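Local coordinates for major capsid protein (Paramecium bursaria Chlorella virus 1, PDB 5TIP) that self-assembles as trimers into the icosahedral, glycosylated outer capsid of a large DNA virus that infects algae, at residues N53-I59 with E171-T177; E98-Q102 with L167-V172; T239-Q245 with T381-S386; Q308-D313 with N398-A404. The contacts are given in a common frame with arbitrary orientation. Residue numbers count along the deposited sequence, not the author numbering.

Contact 1: residues N53-I59 with E171-T177; sequences NKVSTQI and EVKLYFT
The buried face of this antiparallel beta pair, part of a jelly-roll domain of the double jelly-roll capsid protein, carries V55, T57, L174 and F176. V55 CG2 lies 3.7 Å from F176 CB, and at the far end I59 CD1 meets L174 CD1 at 4.1 Å and I59 CG1 meets V172 CG1 at 3.8 Å. Strand 200-210 covers V55, T57 and I59, while L174 and F176 pack on strand 65-76, so this face closes against the other sheet. The short strands 54-58 and 172-177 run 4.6 Å apart at 165°. V55-F176 and T57-L174 are hydrogen-bonded pairs: V55 N to F176 O 3.0 Å, F176 N to V55 O 2.7 Å, and T57 N to L174 O and L174 N to T57 O both 2.8 Å. I59 N adds a bond to V172 O at 2.8 Å. K54-T177, S56-Y175 and Q58-K173 are the non-hydrogen-bonded pairs, their side chains on the more polar face. There S56 CB lies 3.6 Å from Y175 CD1, and K173 NZ donates to Y175 OH at 2.9 Å. K54, extended until chi4 turns to m, curls back so that NZ donates to T177 OG1 at 2.7 Å.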
loop_
_atom_site.group_PDB
_atom_site.type_symbol
_atom_site.label_atom_id
_atom_site.label_comp_id
_atom_site.label_asym_id
_atom_site.label_seq_id
_atom_site.Cartn_x
_atom_site.Cartn_y
_atom_site.Cartn_z
ATOM N N ASN A 53 13.108 -28.099 20.965
ATOM C CA ASN A 53 14.556 -28.230 20.953
ATOM C C ASN A 53 15.221 -26.899 20.625
ATOM O O ASN A 53 14.615 -25.996 20.042
ATOM C CB ASN A 53 15.002 -29.291 19.941
ATOM C CG ASN A 53 14.557 -30.687 20.323
ATOM O OD1 ASN A 53 14.180 -30.942 21.468
ATOM N ND2 ASN A 53 14.605 -31.604 19.364
ATOM N N LYS A 54 16.487 -26.787 21.022
ATOM C CA LYS A 54 17.317 -25.626 20.726
ATOM C C LYS A 54 18.376 -26.015 19.705
ATOM O O LYS A 54 19.142 -26.960 19.926
ATOM C CB LYS A 54 17.974 -25.067 21.989
ATOM C CG LYS A 54 17.004 -24.467 22.990
ATOM C CD LYS A 54 17.748 -23.883 24.180
ATOM C CE LYS A 54 16.795 -23.200 25.149
ATOM N NZ LYS A 54 16.072 -22.063 24.521
ATOM N N VAL A 55 18.408 -25.294 18.586
ATOM C CA VAL A 55 19.406 -25.491 17.546
ATOM C C VAL A 55 20.106 -24.163 17.301
ATOM O O VAL A 55 19.602 -23.092 17.647
ATOM C CB VAL A 55 18.790 -26.035 16.242
ATOM C CG1 VAL A 55 18.192 -27.413 16.472
ATOM C CG2 VAL A 55 17.736 -25.076 15.721
ATOM N N SER A 56 21.291 -24.241 16.700
ATOM C CA SER A 56 22.087 -23.052 16.438
ATOM C C SER A 56 22.720 -23.154 15.060
ATOM O O SER A 56 22.794 -24.229 14.462
ATOM C CB SER A 56 23.173 -22.849 17.501
ATOM O OG SER A 56 24.112 -23.909 17.479
ATOM N N THR A 57 23.183 -22.008 14.565
ATOM C CA THR A 57 23.829 -21.916 13.264
ATOM C C THR A 57 24.966 -20.912 13.341
ATOM O O THR A 57 24.776 -19.795 13.831
ATOM C CB THR A 57 22.828 -21.497 12.177
ATOM O OG1 THR A 57 22.062 -22.634 11.760
ATOM C CG2 THR A 57 23.547 -20.902 10.975
ATOM N N GLN A 58 26.137 -21.304 12.850
ATOM C CA GLN A 58 27.265 -20.397 12.688
ATOM C C GLN A 58 27.323 -19.977 11.227
ATOM O O GLN A 58 27.473 -20.826 10.340
ATOM C CB GLN A 58 28.577 -21.058 13.107
ATOM C CG GLN A 58 29.775 -20.118 13.070
ATOM C CD GLN A 58 31.086 -20.822 13.362
ATOM O OE1 GLN A 58 31.521 -20.899 14.511
ATOM N NE2 GLN A 58 31.726 -21.337 12.317
ATOM N N ILE A 59 27.192 -18.673 10.976
ATOM C CA ILE A 59 27.138 -18.183 9.604
ATOM C C ILE A 59 28.461 -18.487 8.921
ATOM O O ILE A 59 29.518 -17.993 9.330
ATOM C CB ILE A 59 26.825 -16.683 9.572
ATOM C CG1 ILE A 59 25.543 -16.381 10.349
ATOM C CG2 ILE A 59 26.700 -16.197 8.136
ATOM C CD1 ILE A 59 24.329 -17.109 9.830
ATOM N N GLU A 171 32.886 -14.673 15.391
ATOM C CA GLU A 171 31.925 -15.583 14.792
ATOM C C GLU A 171 30.519 -15.013 14.920
ATOM O O GLU A 171 30.139 -14.495 15.974
ATOM C CB GLU A 171 31.999 -16.954 15.466
ATOM C CG GLU A 171 33.300 -17.707 15.215
ATOM C CD GLU A 171 33.431 -18.956 16.070
ATOM O OE1 GLU A 171 32.542 -19.196 16.916
ATOM O OE2 GLU A 171 34.421 -19.699 15.899
ATOM N N VAL A 172 29.750 -15.110 13.840
ATOM C CA VAL A 172 28.352 -14.698 13.832
ATOM C C VAL A 172 27.496 -15.950 13.947
ATOM O O VAL A 172 27.598 -16.859 13.113
ATOM C CB VAL A 172 28.003 -13.898 12.567
ATOM C CG1 VAL A 172 26.540 -13.493 12.589
ATOM C CG2 VAL A 172 28.892 -12.672 12.460
ATOM N N LYS A 173 26.656 -16.006 14.977
ATOM C CA LYS A 173 25.855 -17.188 15.248
ATOM C C LYS A 173 24.402 -16.806 15.490
ATOM O O LYS A 173 24.099 -15.705 15.958
ATOM C CB LYS A 173 26.399 -17.966 16.455
ATOM C CG LYS A 173 27.787 -18.545 16.233
ATOM C CD LYS A 173 28.193 -19.466 17.370
ATOM C CE LYS A 173 27.298 -20.691 17.420
ATOM N NZ LYS A 173 27.628 -21.574 18.571
ATOM N N LEU A 174 23.509 -17.739 15.167
ATOM C CA LEU A 174 22.083 -17.618 15.439
ATOM C C LEU A 174 21.658 -18.786 16.313
ATOM O O LEU A 174 21.990 -19.938 16.015
ATOM C CB LEU A 174 21.266 -17.607 14.146
ATOM C CG LEU A 174 21.414 -16.399 13.224
ATOM C CD1 LEU A 174 20.782 -16.694 11.878
ATOM C CD2 LEU A 174 20.781 -15.173 13.859
ATOM N N TYR A 175 20.933 -18.494 17.388
ATOM C CA TYR A 175 20.466 -19.510 18.324
ATOM C C TYR A 175 18.946 -19.574 18.248
ATOM O O TYR A 175 18.259 -18.621 18.629
ATOM C CB TYR A 175 20.936 -19.196 19.744
ATOM C CG TYR A 175 22.434 -19.286 19.903
ATOM C CD1 TYR A 175 23.052 -20.495 20.195
ATOM C CD2 TYR A 175 23.234 -18.164 19.745
ATOM C CE1 TYR A 175 24.425 -20.580 20.332
ATOM C CE2 TYR A 175 24.604 -18.237 19.880
ATOM C CZ TYR A 175 25.196 -19.446 20.174
ATOM O OH TYR A 175 26.563 -19.518 20.311
ATOM N N PHE A 176 18.426 -20.694 17.760
ATOM C CA PHE A 176 16.992 -20.881 17.612
ATOM C C PHE A 176 16.444 -21.739 18.744
ATOM O O PHE A 176 17.114 -22.646 19.245
ATOM C CB PHE A 176 16.661 -21.527 16.264
ATOM C CG PHE A 176 17.141 -20.738 15.081
ATOM C CD1 PHE A 176 16.352 -19.744 14.528
ATOM C CD2 PHE A 176 18.379 -20.995 14.516
ATOM C CE1 PHE A 176 16.787 -19.018 13.438
ATOM C CE2 PHE A 176 18.820 -20.272 13.425
ATOM C CZ PHE A 176 18.022 -19.283 12.885
ATOM N N THR A 177 15.208 -21.446 19.138
ATOM C CA THR A 177 14.462 -22.261 20.087
ATOM C C THR A 177 13.110 -22.567 19.468
ATOM O O THR A 177 12.363 -21.646 19.123
ATOM C CB THR A 177 14.284 -21.543 21.429
ATOM O OG1 THR A 177 15.568 -21.273 22.006
ATOM C CG2 THR A 177 13.468 -22.395 22.389
HETATM O O HOH W 1 30.701 -16.678 11.546
#

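Contact 2: residues E98-Q102 with L167-V172; sequences EIGGQ and LQYHEV
A beta-hairpin turn meets the loop leading into the neighbouring strand of the same sheet, in the N-terminal half of the capsid protein. The hairpin joins strands 92-99 and 102-108 through a type I' turn from I99 to Q102, with G100 (phi/psi 61/36) and G101 (82/-3) at its corners. L167-H170 forms a type I turn. I99 and V172 make an antiparallel non-hydrogen-bonded pair, CA-CA 4.6 Å, flanked by the bond from G100 N to E171 O at 2.8 Å. H170 (chi1 -89°) lays its ring against the turn: G100 CA sits 3.6 Å from the ring centroid, a CH-pi contact over the face, where a CB would clash with ND1. One water accepts from G101 N (2.9 Å) and donates to E171 O (2.8 Å) and E98 OE2 (2.5 Å). On the buried side I99 CG2 approaches L167 CD1 and I99 CG1 approaches V172 CG2, both at 4.2 Å. I99 and V172 both pack on L162 of strand 162-163, while H170 touches M429 of strand 429-432.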
loop_
_atom_site.group_PDB
_atom_site.type_symbol
_atom_site.label_atom_id
_atom_site.label_comp_id
_atom_site.label_asym_id
_atom_site.label_seq_id
_atom_site.Cartn_x
_atom_site.Cartn_y
_atom_site.Cartn_z
ATOM N N GLU A 98 24.219 -13.299 17.637
ATOM C CA GLU A 98 25.446 -13.242 18.423
ATOM C C GLU A 98 26.636 -12.961 17.519
ATOM O O GLU A 98 26.801 -13.618 16.486
ATOM C CB GLU A 98 25.661 -14.559 19.179
ATOM C CG GLU A 98 26.932 -14.609 20.002
ATOM C CD GLU A 98 27.173 -15.977 20.612
ATOM O OE1 GLU A 98 26.473 -16.330 21.585
ATOM O OE2 GLU A 98 28.057 -16.703 20.109
ATOM N N ILE A 99 27.464 -11.994 17.911
ATOM C CA ILE A 99 28.702 -11.662 17.210
ATOM C C ILE A 99 29.850 -11.761 18.204
ATOM O O ILE A 99 29.884 -11.021 19.196
ATOM C CB ILE A 99 28.657 -10.264 16.575
ATOM C CG1 ILE A 99 27.561 -10.181 15.511
ATOM C CG2 ILE A 99 30.013 -9.906 15.983
ATOM C CD1 ILE A 99 27.438 -8.812 14.874
ATOM N N GLY A 100 30.789 -12.664 17.935
ATOM C CA GLY A 100 31.948 -12.815 18.801
ATOM C C GLY A 100 31.594 -13.204 20.218
ATOM O O GLY A 100 32.250 -12.754 21.167
ATOM N N GLY A 101 30.562 -14.024 20.388
ATOM C CA GLY A 101 30.124 -14.416 21.706
ATOM C C GLY A 101 29.234 -13.414 22.406
ATOM O O GLY A 101 28.755 -13.702 23.510
ATOM N N GLN A 102 28.984 -12.257 21.800
ATOM C CA GLN A 102 28.198 -11.198 22.416
ATOM C C GLN A 102 26.838 -11.123 21.738
ATOM O O GLN A 102 26.758 -11.066 20.506
ATOM C CB GLN A 102 28.919 -9.854 22.297
ATOM C CG GLN A 102 30.368 -9.900 22.750
ATOM C CD GLN A 102 30.517 -10.357 24.184
ATOM O OE1 GLN A 102 29.777 -9.926 25.066
ATOM N NE2 GLN A 102 31.477 -11.245 24.425
ATOM N N LEU A 167 34.929 -9.019 10.006
ATOM C CA LEU A 167 34.800 -9.725 11.277
ATOM C C LEU A 167 35.574 -11.039 11.245
ATOM O O LEU A 167 35.060 -12.094 11.622
ATOM C CB LEU A 167 33.331 -9.990 11.598
ATOM C CG LEU A 167 32.404 -8.803 11.864
ATOM C CD1 LEU A 167 30.966 -9.285 11.952
ATOM C CD2 LEU A 167 32.800 -8.084 13.138
ATOM N N GLN A 168 36.833 -10.999 10.794
ATOM C CA GLN A 168 37.578 -12.243 10.613
ATOM C C GLN A 168 37.902 -12.941 11.928
ATOM O O GLN A 168 38.216 -14.136 11.914
ATOM C CB GLN A 168 38.876 -11.996 9.840
ATOM C CG GLN A 168 39.915 -11.163 10.569
ATOM C CD GLN A 168 41.261 -11.185 9.866
ATOM O OE1 GLN A 168 41.570 -12.118 9.125
ATOM N NE2 GLN A 168 42.067 -10.153 10.090
ATOM N N TYR A 169 37.841 -12.237 13.059
ATOM C CA TYR A 169 38.130 -12.835 14.356
ATOM C C TYR A 169 36.897 -13.015 15.227
ATOM O O TYR A 169 37.026 -13.451 16.375
ATOM C CB TYR A 169 39.177 -12.008 15.113
ATOM C CG TYR A 169 40.459 -11.794 14.346
ATOM C CD1 TYR A 169 41.231 -12.873 13.941
ATOM C CD2 TYR A 169 40.911 -10.516 14.048
ATOM C CE1 TYR A 169 42.407 -12.687 13.245
ATOM C CE2 TYR A 169 42.087 -10.321 13.355
ATOM C CZ TYR A 169 42.832 -11.411 12.955
ATOM O OH TYR A 169 44.005 -11.222 12.263
ATOM N N HIS A 170 35.710 -12.693 14.724
ATOM C CA HIS A 170 34.475 -12.860 15.475
ATOM C C HIS A 170 33.511 -13.733 14.690
ATOM O O HIS A 170 33.336 -13.555 13.480
ATOM C CB HIS A 170 33.819 -11.513 15.795
ATOM C CG HIS A 170 34.278 -10.913 17.087
ATOM N ND1 HIS A 170 33.711 -9.776 17.623
ATOM C CD2 HIS A 170 35.243 -11.297 17.955
ATOM C CE1 HIS A 170 34.310 -9.485 18.764
ATOM N NE2 HIS A 170 35.244 -10.391 18.987
ATOM N N GLU A 171 32.886 -14.673 15.391
ATOM C CA GLU A 171 31.925 -15.583 14.792
ATOM C C GLU A 171 30.519 -15.013 14.920
ATOM O O GLU A 171 30.139 -14.495 15.974
ATOM C CB GLU A 171 31.999 -16.954 15.466
ATOM C CG GLU A 171 33.300 -17.707 15.215
ATOM C CD GLU A 171 33.431 -18.956 16.070
ATOM O OE1 GLU A 171 32.542 -19.196 16.916
ATOM O OE2 GLU A 171 34.421 -19.699 15.899
ATOM N N VAL A 172 29.750 -15.110 13.840
ATOM C CA VAL A 172 28.352 -14.698 13.832
ATOM C C VAL A 172 27.496 -15.950 13.947
ATOM O O VAL A 172 27.598 -16.859 13.113
ATOM C CB VAL A 172 28.003 -13.898 12.567
ATOM C CG1 VAL A 172 26.540 -13.493 12.589
ATOM C CG2 VAL A 172 28.892 -12.672 12.460
HETATM O O HOH W 2 29.739 -15.897 18.391
#

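Contact 3: residues T239-Q245 with T381-S386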
loop_
_atom_site.group_PDB
_atom_site.type_symbol
_atom_site.label_atom_id
_atom_site.label_comp_id
_atom_site.label_asym_id
_atom_site.label_seq_id
_atom_site.Cartn_x
_atom_site.Cartn_y
_atom_site.Cartn_z
ATOM N N THR A 239 -4.167 -7.792 35.539
ATOM C CA THR A 239 -5.225 -8.168 36.478
ATOM C C THR A 239 -6.527 -7.466 36.113
ATOM O O THR A 239 -7.001 -6.594 36.850
ATOM C CB THR A 239 -4.826 -7.838 37.918
ATOM O OG1 THR A 239 -4.621 -6.424 38.047
ATOM C CG2 THR A 239 -3.552 -8.569 38.307
ATOM N N PRO A 240 -7.137 -7.799 34.986
ATOM C CA PRO A 240 -8.436 -7.193 34.611
ATOM C C PRO A 240 -9.493 -7.894 35.477
ATOM O O PRO A 240 -9.322 -9.081 35.750
ATOM C CB PRO A 240 -8.600 -7.467 33.146
ATOM C CG PRO A 240 -7.622 -8.550 32.842
ATOM C CD PRO A 240 -6.483 -8.416 33.815
ATOM N N SER A 241 -10.577 -7.244 35.809
ATOM C CA SER A 241 -11.628 -7.744 36.680
ATOM C C SER A 241 -12.979 -7.670 35.984
ATOM O O SER A 241 -13.169 -6.923 35.019
ATOM C CB SER A 241 -11.671 -6.956 37.997
ATOM O OG SER A 241 -12.882 -7.187 38.694
ATOM N N ALA A 242 -13.923 -8.459 36.495
ATOM C CA ALA A 242 -15.266 -8.534 35.940
ATOM C C ALA A 242 -16.285 -7.726 36.730
ATOM O O ALA A 242 -17.438 -7.623 36.296
ATOM C CB ALA A 242 -15.724 -9.996 35.862
ATOM N N THR A 243 -15.896 -7.152 37.870
ATOM C CA THR A 243 -16.809 -6.405 38.723
ATOM C C THR A 243 -16.471 -4.928 38.850
ATOM O O THR A 243 -17.354 -4.144 39.215
ATOM C CB THR A 243 -16.856 -7.016 40.133
ATOM O OG1 THR A 243 -15.524 -7.297 40.581
ATOM C CG2 THR A 243 -17.670 -8.299 40.133
ATOM N N THR A 244 -15.237 -4.525 38.559
ATOM C CA THR A 244 -14.832 -3.130 38.651
ATOM C C THR A 244 -13.751 -2.867 37.611
ATOM O O THR A 244 -13.356 -3.759 36.854
ATOM C CB THR A 244 -14.337 -2.792 40.061
ATOM O OG1 THR A 244 -14.012 -1.397 40.137
ATOM C CG2 THR A 244 -13.103 -3.614 40.398
ATOM N N GLN A 245 -13.276 -1.624 37.574
ATOM C CA GLN A 245 -12.195 -1.221 36.676
ATOM C C GLN A 245 -10.889 -1.278 37.460
ATOM O O GLN A 245 -10.603 -0.400 38.277
ATOM C CB GLN A 245 -12.444 0.171 36.106
ATOM C CG GLN A 245 -13.719 0.288 35.289
ATOM C CD GLN A 245 -13.730 1.511 34.394
ATOM O OE1 GLN A 245 -14.670 2.305 34.421
ATOM N NE2 GLN A 245 -12.688 1.661 33.585
ATOM N N THR A 381 -5.509 1.198 33.006
ATOM C CA THR A 381 -6.844 1.045 33.567
ATOM C C THR A 381 -7.644 0.151 32.635
ATOM O O THR A 381 -7.731 0.426 31.435
ATOM C CB THR A 381 -7.546 2.398 33.744
ATOM O OG1 THR A 381 -6.809 3.202 34.675
ATOM C CG2 THR A 381 -8.963 2.201 34.267
ATOM N N TYR A 382 -8.220 -0.911 33.184
ATOM C CA TYR A 382 -8.913 -1.913 32.391
ATOM C C TYR A 382 -10.412 -1.649 32.371
ATOM O O TYR A 382 -10.971 -1.010 33.266
ATOM C CB TYR A 382 -8.638 -3.317 32.935
ATOM C CG TYR A 382 -7.169 -3.656 33.001
ATOM C CD1 TYR A 382 -6.467 -4.005 31.858
ATOM C CD2 TYR A 382 -6.481 -3.616 34.205
ATOM C CE1 TYR A 382 -5.124 -4.310 31.913
ATOM C CE2 TYR A 382 -5.137 -3.920 34.269
ATOM C CZ TYR A 382 -4.463 -4.266 33.119
ATOM O OH TYR A 382 -3.123 -4.570 33.171
ATOM N N LYS A 383 -11.058 -2.148 31.323
ATOM C CA LYS A 383 -12.505 -2.095 31.246
ATOM C C LYS A 383 -13.123 -3.064 32.248
ATOM O O LYS A 383 -12.462 -3.964 32.775
ATOM C CB LYS A 383 -12.982 -2.433 29.833
ATOM C CG LYS A 383 -12.410 -1.537 28.749
ATOM C CD LYS A 383 -12.879 -1.990 27.378
ATOM C CE LYS A 383 -12.254 -1.158 26.272
ATOM N NZ LYS A 383 -12.653 -1.659 24.927
ATOM N N THR A 384 -14.411 -2.871 32.510
ATOM C CA THR A 384 -15.159 -3.800 33.349
ATOM C C THR A 384 -15.604 -4.969 32.481
ATOM O O THR A 384 -16.468 -4.814 31.613
ATOM C CB THR A 384 -16.354 -3.105 33.993
ATOM O OG1 THR A 384 -15.900 -2.000 34.784
ATOM C CG2 THR A 384 -17.113 -4.074 34.882
ATOM N N CYS A 385 -15.011 -6.141 32.711
ATOM C CA CYS A 385 -15.303 -7.332 31.915
ATOM C C CYS A 385 -16.629 -7.937 32.382
ATOM O O CYS A 385 -16.698 -9.036 32.938
ATOM C CB CYS A 385 -14.160 -8.329 32.020
ATOM S SG CYS A 385 -12.530 -7.589 31.793
ATOM N N SER A 386 -17.705 -7.190 32.135
ATOM C CA SER A 386 -19.022 -7.543 32.641
ATOM C C SER A 386 -19.994 -8.001 31.563
ATOM O O SER A 386 -21.101 -8.434 31.902
ATOM C CB SER A 386 -19.635 -6.351 33.390
ATOM O OG SER A 386 -19.736 -5.220 32.542
HETATM O O HOH W 3 -11.255 -4.377 35.170
HETATM O O HOH W 4 -16.356 0.414 33.230
#
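Beside a glycan-bearing surface of the C-terminal jelly roll, the loop between strands 223-237 and 247-251 folds over the end of strand 376-387; S386 belongs to a glycan pocket and touches a bound glucose. Two direct hydrogen bonds fix the loop: C385 N donates to S241 O at 3.1 Å, and Q245 NE2 reaches Y382 O at 3.2 Å. Q245 NE2 also bonds D313 in the adjacent strand. Between these points one water accepts from S241 N at 3.0 Å and lies 2.8 Å from T244 O and 2.7 Å from K383 O, filling the gap where the two backbones separate. S241 further shapes the loop as an ST turn, its OG accepting from T243 N at 3.1 Å. Apolar contact comes from P240, whose CB lies 4.1 Å from Y382 CG and 4.2 Å from C385 SG, with its N over one face of the tyrosine ring. Y382 OH is held by Q248. A242 CB comes within 3.2 Å of C385 O, a buried carbonyl without a hydrogen-bonding partner in the model. C385 is the centre of an inverse gamma turn, a kink in the strand end. One backbone bond, one side-chain amide bond and water hold the loop along the 247-251 side of strand 376-387: a long inter-strand loop, of the kind that forms the outer surface of double jelly-roll capsid proteins.

Contact 4: residues Q308-D313 with N398-A404. With BGC (beta-D-glucopyranose), chain G.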
loop_
_atom_site.group_PDB
_atom_site.type_symbol
_atom_site.label_atom_id
_atom_site.label_comp_id
_atom_site.label_asym_id
_atom_site.label_seq_id
_atom_site.Cartn_x
_atom_site.Cartn_y
_atom_site.Cartn_z
ATOM N N GLN A 308 -14.367 -3.474 20.993
ATOM C CA GLN A 308 -15.199 -3.920 22.104
ATOM C C GLN A 308 -14.622 -5.146 22.799
ATOM O O GLN A 308 -14.915 -5.375 23.978
ATOM C CB GLN A 308 -16.616 -4.217 21.607
ATOM C CG GLN A 308 -17.638 -4.419 22.711
ATOM C CD GLN A 308 -18.039 -3.111 23.364
ATOM O OE1 GLN A 308 -18.733 -2.292 22.760
ATOM N NE2 GLN A 308 -17.588 -2.899 24.595
ATOM N N LEU A 309 -13.809 -5.937 22.101
ATOM C CA LEU A 309 -13.202 -7.133 22.667
ATOM C C LEU A 309 -11.812 -6.890 23.246
ATOM O O LEU A 309 -11.210 -7.827 23.781
ATOM C CB LEU A 309 -13.138 -8.244 21.613
ATOM C CG LEU A 309 -14.472 -8.666 20.993
ATOM C CD1 LEU A 309 -14.264 -9.760 19.960
ATOM C CD2 LEU A 309 -15.439 -9.128 22.072
ATOM N N ALA A 310 -11.285 -5.672 23.147
ATOM C CA ALA A 310 -10.027 -5.336 23.798
ATOM C C ALA A 310 -10.269 -5.007 25.268
ATOM O O ALA A 310 -11.385 -4.676 25.681
ATOM C CB ALA A 310 -9.350 -4.165 23.087
ATOM N N VAL A 311 -9.206 -5.096 26.067
ATOM C CA VAL A 311 -9.378 -5.062 27.517
ATOM C C VAL A 311 -8.967 -3.715 28.103
ATOM O O VAL A 311 -9.484 -3.297 29.146
ATOM C CB VAL A 311 -8.604 -6.219 28.177
ATOM C CG1 VAL A 311 -7.099 -6.020 28.050
ATOM C CG2 VAL A 311 -9.026 -6.400 29.629
ATOM N N LEU A 312 -8.042 -3.021 27.443
ATOM C CA LEU A 312 -7.494 -1.785 27.990
ATOM C C LEU A 312 -8.481 -0.638 27.800
ATOM O O LEU A 312 -8.924 -0.368 26.680
ATOM C CB LEU A 312 -6.156 -1.455 27.330
ATOM C CG LEU A 312 -5.432 -0.231 27.900
ATOM C CD1 LEU A 312 -5.139 -0.404 29.386
ATOM C CD2 LEU A 312 -4.151 0.064 27.130
ATOM N N ASP A 313 -8.829 0.029 28.900
ATOM C CA ASP A 313 -9.726 1.179 28.841
ATOM C C ASP A 313 -8.975 2.483 28.604
ATOM O O ASP A 313 -9.332 3.250 27.706
ATOM C CB ASP A 313 -10.550 1.287 30.127
ATOM C CG ASP A 313 -11.441 2.512 30.141
ATOM O OD1 ASP A 313 -12.161 2.731 29.144
ATOM O OD2 ASP A 313 -11.419 3.259 31.141
ATOM N N ASN A 398 -22.955 -2.561 23.260
ATOM C CA ASN A 398 -22.623 -2.151 24.618
ATOM C C ASN A 398 -21.838 -0.846 24.566
ATOM O O ASN A 398 -21.685 -0.225 23.510
ATOM C CB ASN A 398 -21.855 -3.255 25.350
ATOM C CG ASN A 398 -22.527 -3.665 26.639
ATOM O OD1 ASN A 398 -22.435 -2.971 27.653
ATOM N ND2 ASN A 398 -23.210 -4.802 26.609
ATOM N N THR A 399 -21.335 -0.436 25.727
ATOM C CA THR A 399 -20.722 0.866 25.924
ATOM C C THR A 399 -19.198 0.772 25.820
ATOM O O THR A 399 -18.628 -0.283 25.534
ATOM C CB THR A 399 -21.156 1.442 27.272
ATOM O OG1 THR A 399 -20.719 0.577 28.326
ATOM C CG2 THR A 399 -22.671 1.568 27.326
ATOM N N GLU A 400 -18.531 1.902 26.068
ATOM C CA GLU A 400 -17.113 2.026 25.747
ATOM C C GLU A 400 -16.203 1.397 26.796
ATOM O O GLU A 400 -15.155 0.844 26.444
ATOM C CB GLU A 400 -16.738 3.500 25.577
ATOM C CG GLU A 400 -15.277 3.726 25.206
ATOM C CD GLU A 400 -14.848 5.175 25.338
ATOM O OE1 GLU A 400 -15.629 5.986 25.877
ATOM O OE2 GLU A 400 -13.720 5.500 24.909
ATOM N N THR A 401 -16.576 1.455 28.073
ATOM C CA THR A 401 -15.677 1.085 29.157
ATOM C C THR A 401 -15.889 -0.344 29.645
ATOM O O THR A 401 -15.439 -0.688 30.743
ATOM C CB THR A 401 -15.825 2.064 30.322
ATOM O OG1 THR A 401 -17.174 2.036 30.804
ATOM C CG2 THR A 401 -15.484 3.476 29.870
ATOM N N VAL A 402 -16.571 -1.181 28.861
ATOM C CA VAL A 402 -16.812 -2.568 29.236
ATOM C C VAL A 402 -16.394 -3.487 28.096
ATOM O O VAL A 402 -16.305 -3.082 26.936
ATOM C CB VAL A 402 -18.289 -2.818 29.613
ATOM C CG1 VAL A 402 -18.631 -2.106 30.913
ATOM C CG2 VAL A 402 -19.205 -2.356 28.496
ATOM N N THR A 403 -16.130 -4.743 28.450
ATOM C CA THR A 403 -15.777 -5.772 27.482
ATOM C C THR A 403 -16.335 -7.104 27.968
ATOM O O THR A 403 -16.952 -7.190 29.033
ATOM C CB THR A 403 -14.262 -5.844 27.267
ATOM O OG1 THR A 403 -13.967 -6.820 26.261
ATOM C CG2 THR A 403 -13.558 -6.226 28.556
ATOM N N ALA A 404 -16.122 -8.144 27.168
ATOM C CA ALA A 404 -16.643 -9.466 27.493
ATOM C C ALA A 404 -15.979 -10.021 28.747
ATOM O O ALA A 404 -14.819 -9.728 29.046
ATOM C CB ALA A 404 -16.432 -10.425 26.324
HETATM C C2 BGC G . -25.545 -4.907 27.169
HETATM C C3 BGC G . -26.568 -5.227 28.248
HETATM C C4 BGC G . -26.140 -6.480 28.995
HETATM C C5 BGC G . -24.723 -6.324 29.528
HETATM C C6 BGC G . -24.276 -7.581 30.264
HETATM C C1 BGC G . -24.127 -4.876 27.729
HETATM O O2 BGC G . -25.854 -3.640 26.579
HETATM O O3 BGC G . -27.831 -5.477 27.631
HETATM O O4 BGC G . -27.041 -6.733 30.079
HETATM O O5 BGC G . -23.824 -6.070 28.450
HETATM O O6 BGC G . -24.173 -8.665 29.335
HETATM O O HOH W 5 -20.764 -2.682 21.059
HETATM O O HOH W 6 -12.292 2.423 26.466
#
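Q308 supplies most of the polar links between the 3-10 turn ahead of strand 312-319 and the glycosylated loop that enters strand 402-404. Its NE2 donates to T399 O at 3.0 Å with good geometry and makes a weaker, bent bond to V402 O at 2.7 Å. Its OE1 lies 2.7 Å from a water that accepts from N398 N at 3.1 Å. The backbone of Q308 is used as well: T403 OG1 donates to Q308 O at 2.9 Å. At the other end a water bridges D313 OD1, at 2.7 Å, and E400 O, at 3.3 Å, while D313 OD2 accepts from Q245 and T401 CG2 packs 3.5 Å from D313 OD1. N398 is an N-linked glycosylation site: its ND2 is bonded covalently to C1 of beta-D-glucopyranose at 1.4 Å, and it also donates to A394 O. The sugar is held further by G397 O and D388 N. E400 turns outward to form a salt bridge with R145 of a second subunit. The side-chain amide of Q308 therefore serves main-chain groups of 398-402, directly and through water, and no sugar atom, while N398 ND2 carries the glycan.

Contacts 1 and 2 lie in the N-terminal jelly-roll half and contacts 3 and 4 in the C-terminal half, with centres 42 to 49 Å apart between the pairs. Along the chain, contact 2 is nested within the loop closed by contact 1; the two share E171 and V172, and their centres are 12 Å apart in the sheet containing strands 172-178 and 92-99. Contacts 3 and 4 follow, their segments alternating in sequence and their centres 9 Å apart. They meet through strand 376-387, which pairs on one side with strands 312-319 (antiparallel) and 402-404 (parallel). Both pairs belong to sheets; contacts 3 and 4 add loops beside glycans, and contact 4 alone touches another subunit.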